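Local coordinates for protein LigF (Sphingobium sp. SYK-6, PDB 4XT0) that cleaves beta-aryl ether bonds of lignin stereospecifically, as a glutathione-dependent beta-etherase of the glutathione S-transferase superfamily, at the interface of chains A and B. Coordinates in Å, arbitrary orientation; residue numbers count along the deposited sequence, not the author numbering. Chains: chain A/B, Protein LigF.

The interface of chains A and B. Residues chain A 67-69, 72, 76; chain B 97, 100-101, 104.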
ATOM      1  N   VAL A  67       6.694   0.731 -16.663  1.00 16.74           N
ATOM      2  CA  VAL A  67       5.975   0.271 -15.487  1.00 18.35           C
ATOM      3  C   VAL A  67       6.700   0.799 -14.235  1.00 15.26           C
ATOM      4  O   VAL A  67       7.918   0.628 -14.094  1.00 18.54           O
ATOM      5  CB  VAL A  67       5.884  -1.291 -15.468  1.00 14.94           C
ATOM      6  CG1 VAL A  67       5.083  -1.781 -14.247  1.00 15.66           C
ATOM      7  CG2 VAL A  67       5.255  -1.784 -16.775  1.00 15.04           C
ATOM      8  N   THR A  68       5.963   1.458 -13.340  1.00 16.53           N
ATOM      9  CA  THR A  68       6.540   1.935 -12.079  1.00 21.11           C
ATOM     10  C   THR A  68       5.828   1.328 -10.866  1.00 14.36           C
ATOM     11  O   THR A  68       4.821   0.615 -11.031  1.00 16.42           O
ATOM     12  CB  THR A  68       6.462   3.468 -11.943  1.00 24.19           C
ATOM     13  OG1 THR A  68       5.089   3.862 -11.941  1.00 23.70           O
ATOM     14  CG2 THR A  68       7.194   4.175 -13.093  1.00 25.47           C
ATOM     15  N   GLU A  69       6.340   1.681  -9.672  1.00 17.18           N
ATOM     16  CA  GLU A  69       5.988   1.097  -8.359  1.00 18.34           C
ATOM     17  C   GLU A  69       6.599  -0.303  -8.221  1.00 19.13           C
ATOM     18  O   GLU A  69       6.175  -1.225  -8.899  1.00 15.51           O
ATOM     19  CB  GLU A  69       4.463   1.032  -8.144  1.00 13.31           C
ATOM     20  CG  GLU A  69       3.798   2.401  -8.107  1.00 19.50           C
ATOM     21  CD  GLU A  69       4.272   3.231  -6.928  1.00 29.17           C
ATOM     22  OE1 GLU A  69       4.269   2.714  -5.783  1.00 24.35           O
ATOM     23  OE2 GLU A  69       4.676   4.388  -7.156  1.00 30.02           O
ATOM     24  N   VAL A  72       4.329  -3.363  -8.099  1.00 14.81           N
ATOM     25  CA  VAL A  72       3.560  -3.521  -9.328  1.00 15.72           C
ATOM     26  C   VAL A  72       4.417  -4.135 -10.453  1.00 15.84           C
ATOM     27  O   VAL A  72       3.951  -4.965 -11.236  1.00 15.38           O
ATOM     28  CB  VAL A  72       2.976  -2.147  -9.762  1.00 15.27           C
ATOM     29  CG1 VAL A  72       2.350  -2.192 -11.175  1.00 11.97           C
ATOM     30  CG2 VAL A  72       1.937  -1.651  -8.715  1.00 11.83           C
ATOM     31  N   TYR A  76       3.660  -7.394 -12.504  1.00 13.97           N
ATOM     32  CA  TYR A  76       3.683  -7.272 -13.959  1.00 16.53           C
ATOM     33  C   TYR A  76       4.555  -8.349 -14.601  1.00 14.97           C
ATOM     34  O   TYR A  76       4.176  -8.940 -15.607  1.00 14.33           O
ATOM     35  CB  TYR A  76       4.182  -5.876 -14.376  1.00 12.67           C
ATOM     36  CG  TYR A  76       4.338  -5.700 -15.886  1.00 13.29           C
ATOM     37  CD1 TYR A  76       3.238  -5.422 -16.685  1.00 12.25           C
ATOM     38  CD2 TYR A  76       5.593  -5.786 -16.498  1.00 13.35           C
ATOM     39  CE1 TYR A  76       3.365  -5.238 -18.074  1.00 14.94           C
ATOM     40  CE2 TYR A  76       5.741  -5.609 -17.886  1.00 13.17           C
ATOM     41  CZ  TYR A  76       4.621  -5.329 -18.662  1.00 20.52           C
ATOM     42  OH  TYR A  76       4.737  -5.148 -20.027  1.00 17.66           O
TER
ATOM     43  N   ALA B  97      -1.314  -3.274 -14.642  1.00 12.74           N
ATOM     44  CA  ALA B  97      -0.283  -2.630 -13.817  1.00 11.00           C
ATOM     45  C   ALA B  97      -0.676  -1.201 -13.438  1.00 11.88           C
ATOM     46  O   ALA B  97      -0.547  -0.779 -12.284  1.00 14.57           O
ATOM     47  CB  ALA B  97       1.081  -2.628 -14.544  1.00 12.07           C
ATOM     48  N   ARG B 100      -3.195  -1.208 -10.693  1.00 12.35           N
ATOM     49  CA  ARG B 100      -2.626  -1.457  -9.367  1.00 17.03           C
ATOM     50  C   ARG B 100      -1.923  -0.237  -8.816  1.00 16.24           C
ATOM     51  O   ARG B 100      -1.895  -0.061  -7.603  1.00 15.66           O
ATOM     52  CB  ARG B 100      -1.636  -2.646  -9.382  1.00 16.09           C
ATOM     53  CG  ARG B 100      -2.294  -3.967  -9.727  1.00 13.90           C
ATOM     54  CD  ARG B 100      -1.404  -5.209  -9.418  1.00 14.06           C
ATOM     55  NE  ARG B 100      -2.286  -6.372  -9.532  1.00 14.37           N
ATOM     56  CZ  ARG B 100      -2.186  -7.318 -10.456  1.00 14.99           C
ATOM     57  NH1 ARG B 100      -1.186  -7.300 -11.331  1.00 11.47           N
ATOM     58  NH2 ARG B 100      -3.082  -8.298 -10.486  1.00 11.82           N
ATOM     59  N   VAL B 101      -1.341   0.594  -9.688  1.00 12.77           N
ATOM     60  CA  VAL B 101      -0.743   1.845  -9.227  1.00 14.05           C
ATOM     61  C   VAL B 101      -1.846   2.681  -8.558  1.00 17.69           C
ATOM     62  O   VAL B 101      -1.632   3.261  -7.495  1.00 19.91           O
ATOM     63  CB  VAL B 101      -0.068   2.637 -10.375  1.00 15.42           C
ATOM     64  CG1 VAL B 101       0.383   4.027  -9.886  1.00 18.74           C
ATOM     65  CG2 VAL B 101       1.147   1.865 -10.913  1.00 14.92           C
ATOM     66  N   LYS B 104      -3.098   0.793  -5.120  1.00 15.06           N
ATOM     67  CA  LYS B 104      -2.151   0.871  -4.018  1.00 14.71           C
ATOM     68  C   LYS B 104      -2.001   2.328  -3.563  1.00 22.77           C
ATOM     69  O   LYS B 104      -1.719   2.591  -2.398  1.00 19.09           O
ATOM     70  CB  LYS B 104      -0.799   0.259  -4.411  1.00 14.48           C
ATOM     71  CG  LYS B 104       0.103   1.169  -5.270  1.00 19.63           C
ATOM     72  CD  LYS B 104       1.197   0.314  -5.941  1.00 22.49           C
ATOM     73  CE  LYS B 104       2.122  -0.356  -4.907  1.00 17.18           C
ATOM     74  NZ  LYS B 104       3.014   0.683  -4.233  1.00 18.34           N
TER
HETATM   75  O   HOH W   1       1.063  -5.384 -11.991  1.00 15.66           O
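Over the CD1 border of the A:Tyr76 phenol ring comes the methyl of B:Ala97, its CB 4.1 Å from A:Tyr76 CD1 and tilted out of the ring plane. It lies on the face whose centre is covered, from within chain A, by A:Val67 CG2, 3.8 Å above the A:Tyr76 ring plane. The guanidinium of B:Arg100 has water 1 in its plane at the edge. B:Arg100 NH1 is 3.0 Å from water 1, with an angle of 156° at the hydrogen, and the water also pairs with the backbone O of A:Val72, giving a bridged polar link between the chains.

A:Val72, on helix 70-80, forms the apolar core and divides its two methyls along B helix 93-121. With CG1 anti to the backbone N (chi1 170°), A:Val72 CG1 faces B:Ala97, 3.6 Å from B:Ala97 CB. A:Val72 CG2 points the other way along the helix, toward B:Arg100 CB and the aliphatic run of B:Lys104, whose CD it meets tightly at 3.5 Å. B:Val101 sets CG2 3.9 Å from A:Glu69 CG, the two side chains crossing at about a right angle.

Bends at chi3 and chi4 turn the B:Lys104 ammonium onto A:Glu69, where NZ forms a salt bridge and hydrogen bond of 2.8 Å to OE1; A:Glu69 OE1 accepts with its anti lone pair, the one away from the other oxygen. An alanine in place of B:Lys104 would probably leave the A:Glu69 carboxylate without its charged mate and open a gap beside A:Val72 CG2.

In the deposited assembly this patch, repeated by two-fold symmetry, joins the thioredoxin-like domain of one subunit to the helical domain of the other, probably the functional dimer, as is usual for GSTs. Because A:Glu69 also lines the glutathione pocket, the contact may help to steady that site.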